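Local atomic coordinates of arylsulfatase (Pseudoalteromonas sp. MB47, PDB entry 7AJ0), a protein that probably hydrolyses sulfate esters of the algal polysaccharide fucoidan, as an exo-acting, calcium-bound arylsulfatase that assembles into hexamers. Residues L93-S98 / G352-G357; A107-G112 / T378-T383; N372-L377 / Q419-W424; D401-T406 / K415-V420; A431-D436 / F468-D473. All coordinates share one frame; numbering follows the deposited sequence.

Interaction 1: L93-S98 / G352-G357; sequences LTSMYS and GVRIPG
At the end of helix 350-353, Val353 turns its carbonyl O onto Ser98 N, 2.8 Å away, with the N-H arriving on a lone pair. Its CG2 lies in the plane of the Tyr97 ring, at the edge, 3.8 Å from Tyr97 CD1. Arg354, the first residue past the helix, sends out a fully extended side chain that crosses the Tyr97 ring obliquely, its CB and CG beside the ring carbons. Its guanidinium grips Thr94 O side-on, with Arg354 NE and Arg354 NH2 each 2.8 Å from that oxygen; Trp64 NE1 bonds to the same oxygen, and NH2 also reaches Ala75 O of a second subunit. Here strand 354-360 runs antiparallel to strand 91-97 within the large mixed sheet of the sulfatase fold, and Tyr97 with Arg354 forms a non-hydrogen-bonded pair. Ile355 N gives a nearly straight bond (171°) to Met96 O at 3.0 Å. With CG1 between the backbone N and the carbonyl carbon (chi1 48°), Ile355 brings CD1 within 3.7 Å of Met96 CG. Where the strand 91-97 turns a corner, a water joins Ile355 O, Leu93 O and Met96 N. Gly357, lacking a side chain, lets Met96 CG approach its CA, and its O takes the hydrogen of Leu93 N at 2.8 Å, nearly along the C=O axis.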
# COMPACT_ATOMS: atom_id res chain seq x y z
N LEU A 93 -28.89 1.36 23.26
CA LEU A 93 -28.65 2.40 22.27
C LEU A 93 -27.52 1.96 21.35
O LEU A 93 -26.42 1.64 21.82
CB LEU A 93 -28.30 3.72 22.95
CG LEU A 93 -29.38 4.34 23.83
CD1 LEU A 93 -28.85 5.58 24.53
CD2 LEU A 93 -30.62 4.68 23.01
N THR A 94 -27.79 1.93 20.05
CA THR A 94 -26.82 1.49 19.06
C THR A 94 -26.11 2.64 18.36
O THR A 94 -25.22 2.39 17.54
CB THR A 94 -27.50 0.59 18.01
OG1 THR A 94 -28.64 1.26 17.47
CG2 THR A 94 -27.93 -0.72 18.63
N SER A 95 -26.47 3.89 18.66
CA SER A 95 -25.81 5.07 18.10
C SER A 95 -25.47 6.06 19.21
O SER A 95 -25.80 7.24 19.16
CB SER A 95 -26.66 5.72 17.02
OG SER A 95 -26.56 5.01 15.80
N MET A 96 -24.80 5.56 20.24
CA MET A 96 -24.29 6.38 21.33
C MET A 96 -22.85 6.77 21.02
O MET A 96 -22.07 5.95 20.53
CB MET A 96 -24.37 5.61 22.65
CG MET A 96 -23.77 6.31 23.85
SD MET A 96 -24.66 7.77 24.38
CE MET A 96 -24.08 7.87 26.07
N TYR A 97 -22.50 8.02 21.31
CA TYR A 97 -21.23 8.57 20.86
C TYR A 97 -20.46 9.21 22.01
O TYR A 97 -21.05 9.81 22.91
CB TYR A 97 -21.45 9.62 19.75
CG TYR A 97 -21.69 8.98 18.41
CD1 TYR A 97 -20.62 8.57 17.62
CD2 TYR A 97 -22.97 8.76 17.93
CE1 TYR A 97 -20.82 7.97 16.40
CE2 TYR A 97 -23.18 8.16 16.71
CZ TYR A 97 -22.10 7.77 15.95
OH TYR A 97 -22.31 7.17 14.73
N SER A 98 -19.14 9.07 21.94
CA SER A 98 -18.23 9.64 22.91
C SER A 98 -17.19 10.50 22.20
O SER A 98 -17.30 10.72 20.99
CB SER A 98 -17.54 8.54 23.71
OG SER A 98 -16.67 7.79 22.88
N GLY A 352 -13.75 4.61 17.20
CA GLY A 352 -13.25 5.40 18.30
C GLY A 352 -14.31 6.09 19.12
O GLY A 352 -14.11 6.35 20.32
N VAL A 353 -15.46 6.39 18.51
CA VAL A 353 -16.44 7.26 19.13
C VAL A 353 -17.80 6.59 19.31
O VAL A 353 -18.57 6.96 20.19
CB VAL A 353 -16.60 8.57 18.32
CG1 VAL A 353 -15.34 9.40 18.40
CG2 VAL A 353 -16.94 8.25 16.86
N ARG A 354 -18.10 5.59 18.48
CA ARG A 354 -19.36 4.86 18.60
C ARG A 354 -19.21 3.79 19.68
O ARG A 354 -18.50 2.80 19.49
CB ARG A 354 -19.77 4.25 17.27
CG ARG A 354 -21.25 3.89 17.21
CD ARG A 354 -21.64 3.35 15.85
NE ARG A 354 -23.04 2.93 15.80
CZ ARG A 354 -23.64 2.48 14.71
NH1 ARG A 354 -22.98 2.38 13.57
NH2 ARG A 354 -24.92 2.12 14.76
N ILE A 355 -19.89 3.98 20.81
CA ILE A 355 -19.59 3.25 22.03
C ILE A 355 -20.87 2.60 22.55
O ILE A 355 -21.98 3.01 22.19
CB ILE A 355 -18.99 4.18 23.12
CG1 ILE A 355 -19.84 5.44 23.24
CG2 ILE A 355 -17.56 4.53 22.77
CD1 ILE A 355 -20.16 5.83 24.65
N PRO A 356 -20.74 1.60 23.43
CA PRO A 356 -21.93 0.99 24.02
C PRO A 356 -22.67 1.98 24.90
O PRO A 356 -22.08 2.84 25.54
CB PRO A 356 -21.36 -0.17 24.86
CG PRO A 356 -19.93 -0.32 24.43
CD PRO A 356 -19.49 1.02 23.95
N GLY A 357 -23.99 1.82 24.93
CA GLY A 357 -24.83 2.67 25.75
C GLY A 357 -26.14 2.01 26.14
O GLY A 357 -26.96 1.70 25.27
O HOH W 1 -24.05 2.95 20.67

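Interaction 2: A107-G112 / T378-T383; sequences AALTTG and TDIYMT
No hydrogen bond spans these two helical segments; aromatic and apolar contacts hold them, side by side and nearly parallel. Their axes cross at -17° and come as near as 7.1 Å. The aromatic part belongs to Tyr381, whose CG is anti to the backbone N (chi1 169°), so that the ring lies flat against the end of helix 102-111. One face is covered by backbone: Gly112 N sits 3.2 Å above the ring plane, Thr111 C is over the centre too, and Gly112 CA makes a CH-pi contact 3.6 Å from the centroid of the Tyr381 ring. Gly112 has no side chain to stand in the way of Tyr381 CD1, so the ring can come this close; its positive phi (65°), at the helix end, separately favours glycine. The hydroxyl of Tyr381 bonds to Val139 O. Among the apolar contacts, Thr378 CG2 meets the methyl CB of Ala108 at 3.6 Å, while the Leu109 and Ile380 side chains cross obliquely, Leu109 CD1 lying 3.9 Å from Ile380 CG2. Two threonine hydroxyls fold back on their own helix: Thr111 OG1 donates to Ala107 O at 2.7 Å, and Thr383 OG1 to Asp379 O at 2.6 Å. Helix 102-111 starts at the calcium ligand Cys102, in a CTSSR sequence that fits the sulfatase signature, and helix 377-387 follows strand 375-376 of the large sheet; helices 134-137 and 141-146 pack on Thr110, and Gln141 of the latter touches Tyr381.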
# COMPACT_ATOMS: atom_id res chain seq x y z
N ALA A 107 -14.34 14.81 30.36
CA ALA A 107 -14.72 16.21 30.47
C ALA A 107 -16.12 16.44 29.93
O ALA A 107 -16.94 17.13 30.55
CB ALA A 107 -13.70 17.09 29.73
N ALA A 108 -16.42 15.87 28.76
CA ALA A 108 -17.74 16.07 28.17
C ALA A 108 -18.83 15.53 29.08
O ALA A 108 -19.90 16.14 29.23
CB ALA A 108 -17.81 15.40 26.80
N LEU A 109 -18.58 14.38 29.72
CA LEU A 109 -19.58 13.78 30.59
C LEU A 109 -19.83 14.61 31.84
O LEU A 109 -20.91 14.53 32.43
CB LEU A 109 -19.15 12.37 30.97
CG LEU A 109 -20.00 11.63 32.00
CD1 LEU A 109 -21.37 11.30 31.42
CD2 LEU A 109 -19.28 10.37 32.45
N THR A 110 -18.84 15.41 32.26
CA THR A 110 -18.95 16.16 33.51
C THR A 110 -19.01 17.67 33.30
O THR A 110 -18.89 18.42 34.27
CB THR A 110 -17.77 15.82 34.43
OG1 THR A 110 -16.54 16.17 33.79
CG2 THR A 110 -17.78 14.34 34.78
N THR A 111 -19.20 18.13 32.06
CA THR A 111 -19.37 19.55 31.81
C THR A 111 -20.46 19.87 30.79
O THR A 111 -20.77 21.05 30.62
CB THR A 111 -18.06 20.18 31.32
OG1 THR A 111 -17.72 19.67 30.02
CG2 THR A 111 -16.92 19.90 32.29
N GLY A 112 -21.05 18.88 30.13
CA GLY A 112 -22.01 19.15 29.08
C GLY A 112 -21.43 19.86 27.88
O GLY A 112 -22.18 20.42 27.08
N THR A 378 -22.39 14.11 26.39
CA THR A 378 -22.89 15.35 26.95
C THR A 378 -24.39 15.29 27.21
O THR A 378 -24.91 16.06 28.02
CB THR A 378 -22.58 16.53 26.03
OG1 THR A 378 -23.17 16.30 24.74
CG2 THR A 378 -21.08 16.71 25.88
N ASP A 379 -25.11 14.38 26.53
CA ASP A 379 -26.54 14.24 26.76
C ASP A 379 -26.83 13.59 28.11
O ASP A 379 -27.88 13.86 28.71
CB ASP A 379 -27.18 13.44 25.63
CG ASP A 379 -27.08 14.14 24.29
OD1 ASP A 379 -26.81 15.35 24.27
OD2 ASP A 379 -27.29 13.47 23.25
N ILE A 380 -25.93 12.74 28.60
CA ILE A 380 -26.09 12.19 29.94
C ILE A 380 -26.00 13.31 30.97
O ILE A 380 -26.79 13.37 31.92
CB ILE A 380 -25.03 11.10 30.20
CG1 ILE A 380 -25.20 9.95 29.21
CG2 ILE A 380 -25.15 10.59 31.64
CD1 ILE A 380 -24.02 8.99 29.18
N TYR A 381 -25.03 14.21 30.79
CA TYR A 381 -24.91 15.37 31.67
C TYR A 381 -26.18 16.20 31.67
O TYR A 381 -26.75 16.49 32.73
CB TYR A 381 -23.70 16.20 31.21
CG TYR A 381 -23.57 17.57 31.84
CD1 TYR A 381 -24.30 18.65 31.35
CD2 TYR A 381 -22.70 17.79 32.89
CE1 TYR A 381 -24.17 19.90 31.90
CE2 TYR A 381 -22.56 19.05 33.45
CZ TYR A 381 -23.30 20.10 32.95
OH TYR A 381 -23.17 21.35 33.51
N MET A 382 -26.66 16.58 30.49
CA MET A 382 -27.83 17.45 30.41
C MET A 382 -29.10 16.73 30.85
O MET A 382 -29.99 17.35 31.43
CB MET A 382 -27.99 17.97 28.98
CG MET A 382 -28.75 19.29 28.89
SD MET A 382 -27.94 20.63 29.78
CE MET A 382 -26.47 20.89 28.79
N THR A 383 -29.19 15.43 30.58
CA THR A 383 -30.32 14.64 31.09
C THR A 383 -30.29 14.58 32.61
O THR A 383 -31.33 14.72 33.27
CB THR A 383 -30.28 13.24 30.49
OG1 THR A 383 -30.35 13.32 29.06
CG2 THR A 383 -31.43 12.39 31.01

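Interaction 3: N372-L377 / Q419-W424; sequences NGLMDL and QVVYMW
Strand 375-376, at the margin of the large mixed sheet of the sulfatase fold, faces strand 420-425, the first strand of the smaller four-stranded antiparallel sheet. The touching parts, 374-376 and 419-421, run 48° apart and meet through side chains and a water, with no direct hydrogen bond between them. Leu374 reaches across first: its CG is anti to the carbonyl carbon (chi1 -63°), which sets CD1 against the backbone of the partner, 3.7 Å from Gln419 O. The same methyl lies 4.2 Å from Val421 CG2, while Leu374 O bonds to Ser416 OG in the preceding loop. Met375 points its side chain the other way, onto Leu93 and Met96, and its backbone bonds to Ser95 and Tyr97. Asp376 points toward strand 420-425 again. It is the N-cap of helix 377-387: OD1 takes the hydrogen of Thr378 N, and Asp379 OD2 in turn accepts from Asp376 N. With CG anti to the backbone N (chi1 -163°), the carboxylate extends over the flank of Val421, OD2 lying 4.1 Å from Val421 CG1. That oxygen also accepts from a water at 3.0 Å, and the water itself takes the hydrogen of Tyr422 N at 2.9 Å.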
# COMPACT_ATOMS: atom_id res chain seq x y z
N ASN A 372 -31.75 3.28 17.70
CA ASN A 372 -30.58 3.79 16.99
C ASN A 372 -30.54 5.31 16.96
O ASN A 372 -29.79 5.89 16.17
CB ASN A 372 -30.57 3.23 15.56
CG ASN A 372 -29.19 3.27 14.93
OD1 ASN A 372 -28.17 3.19 15.62
ND2 ASN A 372 -29.15 3.40 13.61
N GLY A 373 -31.32 5.98 17.81
CA GLY A 373 -31.31 7.43 17.83
C GLY A 373 -30.01 7.99 18.36
O GLY A 373 -29.36 7.42 19.24
N LEU A 374 -29.63 9.15 17.83
CA LEU A 374 -28.34 9.74 18.17
C LEU A 374 -28.32 10.21 19.62
O LEU A 374 -29.26 10.84 20.10
CB LEU A 374 -28.04 10.92 17.24
CG LEU A 374 -27.89 10.62 15.75
CD1 LEU A 374 -27.44 11.88 15.01
CD2 LEU A 374 -26.91 9.48 15.51
N MET A 375 -27.23 9.89 20.31
CA MET A 375 -27.05 10.34 21.69
C MET A 375 -25.56 10.51 21.96
O MET A 375 -24.72 9.84 21.35
CB MET A 375 -27.67 9.35 22.69
CG MET A 375 -27.57 9.82 24.13
SD MET A 375 -28.90 9.21 25.18
CE MET A 375 -28.34 9.77 26.79
N ASP A 376 -25.25 11.41 22.89
CA ASP A 376 -23.89 11.85 23.17
C ASP A 376 -23.62 11.69 24.66
O ASP A 376 -24.54 11.58 25.47
CB ASP A 376 -23.70 13.31 22.73
CG ASP A 376 -22.25 13.72 22.60
OD1 ASP A 376 -21.50 13.65 23.61
OD2 ASP A 376 -21.84 14.12 21.49
N LEU A 377 -22.33 11.67 25.02
CA LEU A 377 -21.98 11.69 26.44
C LEU A 377 -22.43 12.98 27.11
O LEU A 377 -22.80 12.98 28.29
CB LEU A 377 -20.48 11.51 26.63
CG LEU A 377 -19.91 10.09 26.55
CD1 LEU A 377 -18.40 10.13 26.73
CD2 LEU A 377 -20.55 9.17 27.57
N GLN A 419 -29.97 16.11 16.77
CA GLN A 419 -29.99 16.07 15.31
C GLN A 419 -28.63 15.75 14.72
O GLN A 419 -28.56 15.13 13.65
CB GLN A 419 -30.48 17.41 14.76
CG GLN A 419 -30.87 17.38 13.30
CD GLN A 419 -31.50 18.68 12.85
OE1 GLN A 419 -32.49 18.67 12.11
NE2 GLN A 419 -30.95 19.80 13.29
N VAL A 420 -27.54 16.14 15.38
CA VAL A 420 -26.20 15.99 14.83
C VAL A 420 -25.23 15.69 15.97
O VAL A 420 -25.39 16.17 17.09
CB VAL A 420 -25.75 17.26 14.07
CG1 VAL A 420 -24.33 17.08 13.53
CG2 VAL A 420 -26.71 17.59 12.94
N VAL A 421 -24.23 14.87 15.66
CA VAL A 421 -23.10 14.63 16.54
C VAL A 421 -21.87 15.25 15.89
O VAL A 421 -21.59 14.99 14.71
CB VAL A 421 -22.87 13.13 16.79
CG1 VAL A 421 -21.61 12.91 17.61
CG2 VAL A 421 -24.08 12.53 17.51
N TYR A 422 -21.17 16.10 16.63
CA TYR A 422 -19.97 16.76 16.15
C TYR A 422 -18.74 16.10 16.76
O TYR A 422 -18.67 15.92 17.98
CB TYR A 422 -20.00 18.25 16.48
CG TYR A 422 -21.15 18.96 15.82
CD1 TYR A 422 -21.08 19.36 14.49
CD2 TYR A 422 -22.32 19.22 16.52
CE1 TYR A 422 -22.13 20.01 13.88
CE2 TYR A 422 -23.38 19.87 15.92
CZ TYR A 422 -23.28 20.26 14.60
OH TYR A 422 -24.33 20.90 14.00
N MET A 423 -17.78 15.76 15.92
CA MET A 423 -16.62 14.97 16.31
C MET A 423 -15.37 15.81 16.19
O MET A 423 -15.13 16.45 15.16
CB MET A 423 -16.54 13.72 15.43
CG MET A 423 -17.92 13.16 15.12
SD MET A 423 -17.99 11.39 14.86
CE MET A 423 -19.76 11.16 14.77
N TRP A 424 -14.58 15.84 17.26
CA TRP A 424 -13.37 16.63 17.34
C TRP A 424 -12.20 15.76 17.77
O TRP A 424 -12.36 14.86 18.60
CB TRP A 424 -13.50 17.79 18.33
CG TRP A 424 -14.41 18.88 17.89
CD1 TRP A 424 -15.77 18.84 17.86
CD2 TRP A 424 -14.03 20.18 17.44
NE1 TRP A 424 -16.26 20.05 17.40
CE2 TRP A 424 -15.21 20.88 17.14
CE3 TRP A 424 -12.80 20.82 17.25
CZ2 TRP A 424 -15.21 22.19 16.66
CZ3 TRP A 424 -12.79 22.12 16.78
CH2 TRP A 424 -13.99 22.79 16.49
O HOH W 2 -21.81 16.35 19.45

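Interaction 4: D401-T406 / K415-V420; sequences DGIDQT and KSRRQV
A bend at chi3 folds each of the two arginines back, 62° in Arg417 and -72° in Arg418, and a bend at chi2 (-79°) curls Gln405 so that its amide reaches the facing loop. Arg417 NH1 thereby lands on a lone pair of Asp404 O at 2.7 Å, with the oxygen in the guanidinium plane. Arg418 spreads its two terminal nitrogens: NH1 donates to Asp401 O at 2.9 Å, from above the carbonyl plane, and NH2 to Val420 O at 3.0 Å. Ile403 CD1 sits over the centre of one face of that guanidinium, 3.8 Å above its plane, and NH1 has its salt bridge with Asp379, so the buried charge is probably well compensated. The Gln405 amide uses both ends. OE1 accepts from Arg417 N at 3.1 Å, and NE2 donates to Ser416 OG at 3.2 Å; the same hydroxyl accepts from Arg418 N at 3.0 Å. That bond closes an ST turn, matched in the other loop by an Asx turn in which Asp404 OD1 accepts from Thr406 N, where Gln405 is the N-cap of helix 406-409. Such turns shape the loops either side of helix 406-409, between helix 377-387 and the C-terminal antiparallel sheet.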
# COMPACT_ATOMS: atom_id res chain seq x y z
N ASP A 401 -23.15 21.88 24.74
CA ASP A 401 -23.42 20.97 23.63
C ASP A 401 -24.40 19.87 23.99
O ASP A 401 -25.00 19.27 23.08
CB ASP A 401 -22.11 20.36 23.14
CG ASP A 401 -21.11 21.40 22.69
OD1 ASP A 401 -21.32 22.00 21.61
OD2 ASP A 401 -20.12 21.64 23.41
N GLY A 402 -24.58 19.59 25.27
CA GLY A 402 -25.46 18.51 25.67
C GLY A 402 -26.92 18.86 25.45
O GLY A 402 -27.33 20.02 25.51
N ILE A 403 -27.71 17.82 25.20
CA ILE A 403 -29.15 17.94 24.98
C ILE A 403 -29.86 17.04 25.98
O ILE A 403 -29.47 15.88 26.16
CB ILE A 403 -29.54 17.58 23.54
CG1 ILE A 403 -28.87 18.53 22.55
CG2 ILE A 403 -31.06 17.61 23.39
CD1 ILE A 403 -28.89 18.05 21.12
N ASP A 404 -30.90 17.56 26.62
CA ASP A 404 -31.73 16.75 27.50
C ASP A 404 -32.45 15.68 26.69
O ASP A 404 -33.19 16.00 25.75
CB ASP A 404 -32.74 17.64 28.22
CG ASP A 404 -33.71 16.85 29.08
OD1 ASP A 404 -33.39 15.71 29.45
OD2 ASP A 404 -34.81 17.38 29.37
N GLN A 405 -32.22 14.42 27.04
CA GLN A 405 -32.80 13.29 26.32
C GLN A 405 -33.82 12.52 27.15
O GLN A 405 -34.14 11.37 26.84
CB GLN A 405 -31.69 12.33 25.86
CG GLN A 405 -30.73 12.92 24.84
CD GLN A 405 -31.30 12.93 23.44
OE1 GLN A 405 -32.51 12.88 23.25
NE2 GLN A 405 -30.42 12.99 22.44
N THR A 406 -34.34 13.14 28.22
CA THR A 406 -35.32 12.44 29.06
C THR A 406 -36.53 11.99 28.25
O THR A 406 -37.04 10.88 28.45
CB THR A 406 -35.74 13.35 30.21
OG1 THR A 406 -34.62 13.60 31.06
CG2 THR A 406 -36.85 12.70 31.03
N LYS A 415 -38.05 8.91 19.57
CA LYS A 415 -37.09 9.52 18.67
C LYS A 415 -36.18 10.46 19.44
O LYS A 415 -36.59 11.08 20.43
CB LYS A 415 -37.81 10.27 17.54
CG LYS A 415 -38.60 9.34 16.63
CD LYS A 415 -39.33 10.09 15.53
CE LYS A 415 -40.11 9.14 14.64
NZ LYS A 415 -40.71 9.83 13.47
N SER A 416 -34.94 10.55 18.99
CA SER A 416 -33.93 11.34 19.69
C SER A 416 -34.19 12.84 19.50
O SER A 416 -34.74 13.28 18.49
CB SER A 416 -32.54 10.98 19.17
OG SER A 416 -31.55 11.80 19.74
N ARG A 417 -33.79 13.61 20.51
CA ARG A 417 -33.83 15.07 20.42
C ARG A 417 -32.55 15.65 19.84
O ARG A 417 -32.48 16.86 19.61
CB ARG A 417 -34.07 15.68 21.81
CG ARG A 417 -35.35 15.19 22.46
CD ARG A 417 -35.73 16.00 23.70
NE ARG A 417 -35.99 17.40 23.39
CZ ARG A 417 -35.40 18.44 23.99
NH1 ARG A 417 -34.53 18.25 24.97
NH2 ARG A 417 -35.71 19.67 23.62
N ARG A 418 -31.54 14.82 19.58
CA ARG A 418 -30.27 15.26 19.01
C ARG A 418 -30.30 15.06 17.51
O ARG A 418 -30.60 13.96 17.03
CB ARG A 418 -29.10 14.51 19.63
CG ARG A 418 -27.76 14.81 18.98
CD ARG A 418 -26.60 14.18 19.74
NE ARG A 418 -26.33 14.86 21.00
CZ ARG A 418 -25.63 15.99 21.11
NH1 ARG A 418 -25.44 16.54 22.30
NH2 ARG A 418 -25.13 16.58 20.03
N GLN A 419 -29.97 16.11 16.77
CA GLN A 419 -29.99 16.07 15.31
C GLN A 419 -28.63 15.75 14.72
O GLN A 419 -28.56 15.13 13.65
CB GLN A 419 -30.48 17.41 14.76
CG GLN A 419 -30.87 17.38 13.30
CD GLN A 419 -31.50 18.68 12.85
OE1 GLN A 419 -32.49 18.67 12.11
NE2 GLN A 419 -30.95 19.80 13.29
N VAL A 420 -27.54 16.14 15.38
CA VAL A 420 -26.20 15.99 14.83
C VAL A 420 -25.23 15.69 15.97
O VAL A 420 -25.39 16.17 17.09
CB VAL A 420 -25.75 17.26 14.07
CG1 VAL A 420 -24.33 17.08 13.53
CG2 VAL A 420 -26.71 17.59 12.94

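Interaction 5: A431-D436 / F468-D473; sequences ALRWLD and FNLNMD
Asp436 does most of the work here, and the tight half of the contact gathers round it. Its carbonyl O takes the hydrogen of Leu470 N at 2.8 Å, nearly along the C=O axis. Its carboxylate is shared between two partners: Asn471 ND2 comes to OD2 at 2.6 Å from above the carboxylate plane, amide and carboxylate turned 65° apart, while OD1 offers its anti lone pair to Arg433 NH2 in a 2.9 Å salt bridge. Arg433, with CG anti to the backbone N and an extended chain, also places NE 3.0 Å from Leu435 O, so that both oxygens lie in the guanidinium plane and fix its rotation. Over one face of this group lies the methyl CD1 of Leu470, 3.7 Å from Arg433 CD, and NH1 goes on to Tyr97 OH. The other half is looser. A water donates to Asn471 OD1 at 3.0 Å and accepts only a weak bond from Arg433 NH2, and Asn469 OD1 holds Asn471 N and Met472 N by weak bonds alone. Leu435, Asp436 and Asn469 are partly exposed, and a third subunit packs on Leu435 and Asn469. A second subunit bonds to Asn471 O through its Arg292. Leu435 and Asp436 form the two-residue turn of the beta hairpin 428-434/437-440, with angles roughly those of a type II' turn, and segment 468-473 runs off the last strand of this four-stranded antiparallel sheet.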
# COMPACT_ATOMS: atom_id res chain seq x y z
N ALA A 431 -15.26 15.55 11.83
CA ALA A 431 -16.41 14.90 11.23
C ALA A 431 -17.67 15.23 12.02
O ALA A 431 -17.61 15.72 13.15
CB ALA A 431 -16.21 13.38 11.16
N LEU A 432 -18.81 14.96 11.39
CA LEU A 432 -20.11 15.02 12.04
C LEU A 432 -20.95 13.86 11.54
O LEU A 432 -20.67 13.27 10.49
CB LEU A 432 -20.81 16.36 11.79
CG LEU A 432 -21.18 16.71 10.35
CD1 LEU A 432 -22.51 16.09 9.93
CD2 LEU A 432 -21.22 18.23 10.18
N ARG A 433 -21.99 13.53 12.30
CA ARG A 433 -22.99 12.57 11.86
C ARG A 433 -24.36 13.24 11.87
O ARG A 433 -24.72 13.91 12.84
CB ARG A 433 -23.04 11.32 12.74
CG ARG A 433 -24.15 10.37 12.29
CD ARG A 433 -24.17 9.06 13.04
NE ARG A 433 -25.39 8.32 12.72
CZ ARG A 433 -25.67 7.10 13.17
NH1 ARG A 433 -24.82 6.47 13.97
NH2 ARG A 433 -26.81 6.52 12.83
N TRP A 434 -25.12 13.01 10.81
CA TRP A 434 -26.46 13.57 10.65
C TRP A 434 -27.32 12.49 10.02
O TRP A 434 -26.98 11.97 8.95
CB TRP A 434 -26.43 14.84 9.81
CG TRP A 434 -27.77 15.30 9.36
CD1 TRP A 434 -28.87 15.49 10.14
CD2 TRP A 434 -28.14 15.66 8.03
NE1 TRP A 434 -29.92 15.93 9.37
CE2 TRP A 434 -29.50 16.04 8.07
CE3 TRP A 434 -27.47 15.68 6.80
CZ2 TRP A 434 -30.19 16.45 6.93
CZ3 TRP A 434 -28.16 16.09 5.68
CH2 TRP A 434 -29.51 16.46 5.75
N LEU A 435 -28.43 12.16 10.67
CA LEU A 435 -29.27 11.02 10.26
C LEU A 435 -28.37 9.79 10.37
O LEU A 435 -27.78 9.56 11.43
CB LEU A 435 -29.88 11.29 8.90
CG LEU A 435 -30.72 12.56 8.77
CD1 LEU A 435 -30.99 12.89 7.30
CD2 LEU A 435 -32.03 12.40 9.53
N ASP A 436 -28.22 9.00 9.31
CA ASP A 436 -27.33 7.85 9.31
C ASP A 436 -26.14 8.06 8.39
O ASP A 436 -25.57 7.11 7.85
CB ASP A 436 -28.12 6.59 8.91
CG ASP A 436 -29.30 6.33 9.84
OD1 ASP A 436 -29.16 6.55 11.06
OD2 ASP A 436 -30.36 5.91 9.34
N PHE A 468 -20.05 8.32 4.39
CA PHE A 468 -20.44 6.92 4.55
C PHE A 468 -21.88 6.87 5.02
O PHE A 468 -22.22 7.49 6.04
CB PHE A 468 -19.55 6.19 5.56
CG PHE A 468 -18.08 6.25 5.24
CD1 PHE A 468 -17.30 7.30 5.68
CD2 PHE A 468 -17.48 5.23 4.52
CE1 PHE A 468 -15.95 7.35 5.39
CE2 PHE A 468 -16.13 5.27 4.23
CZ PHE A 468 -15.36 6.33 4.67
N ASN A 469 -22.73 6.14 4.30
CA ASN A 469 -24.04 5.77 4.82
C ASN A 469 -23.81 4.67 5.86
O ASN A 469 -23.53 3.52 5.51
CB ASN A 469 -24.96 5.30 3.71
CG ASN A 469 -26.35 4.94 4.21
OD1 ASN A 469 -26.52 4.44 5.32
ND2 ASN A 469 -27.36 5.19 3.39
N LEU A 470 -23.91 5.02 7.14
CA LEU A 470 -23.55 4.07 8.18
C LEU A 470 -24.48 2.87 8.23
O LEU A 470 -24.09 1.83 8.77
CB LEU A 470 -23.53 4.77 9.54
CG LEU A 470 -22.39 5.77 9.74
CD1 LEU A 470 -22.48 6.41 11.13
CD2 LEU A 470 -21.03 5.12 9.54
N ASN A 471 -25.69 2.98 7.67
CA ASN A 471 -26.54 1.80 7.56
C ASN A 471 -25.96 0.81 6.55
O ASN A 471 -26.03 -0.41 6.75
CB ASN A 471 -27.95 2.20 7.17
CG ASN A 471 -28.68 2.93 8.28
OD1 ASN A 471 -28.47 2.66 9.46
ND2 ASN A 471 -29.55 3.85 7.90
N MET A 472 -25.39 1.32 5.46
CA MET A 472 -24.88 0.48 4.39
C MET A 472 -23.39 0.17 4.51
O MET A 472 -22.96 -0.90 4.06
CB MET A 472 -25.14 1.15 3.04
CG MET A 472 -26.62 1.38 2.75
SD MET A 472 -27.57 -0.14 2.88
CE MET A 472 -28.53 0.20 4.34
N ASP A 473 -22.61 1.07 5.10
CA ASP A 473 -21.17 0.89 5.25
C ASP A 473 -20.77 1.19 6.69
O ASP A 473 -20.03 2.14 6.96
CB ASP A 473 -20.42 1.78 4.26
CG ASP A 473 -18.96 1.40 4.12
OD1 ASP A 473 -18.54 0.37 4.70
OD2 ASP A 473 -18.22 2.13 3.43
O HOH W 3 -26.80 3.69 11.74

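Overall arrangement
From the N terminus, strand 91-97 comes first, and interaction 1 closes a loop of some 250 residues when strand 354-360 returns beside it in the large sheet. Interaction 2, opened by the following helix 102-111 and closed on helix 377-387, crosses it. Interaction 3 starts just ahead of that helix and so crosses interaction 2; it joins the large sheet to the C-terminal one. Interaction 4 is a short loop inside interaction 3, ending on the same residues, Gln419 and Val420, and it also touches interaction 2. Interaction 5 follows in series within the C-terminal sheet, yet it reaches back to strand 91-97 of interaction 1.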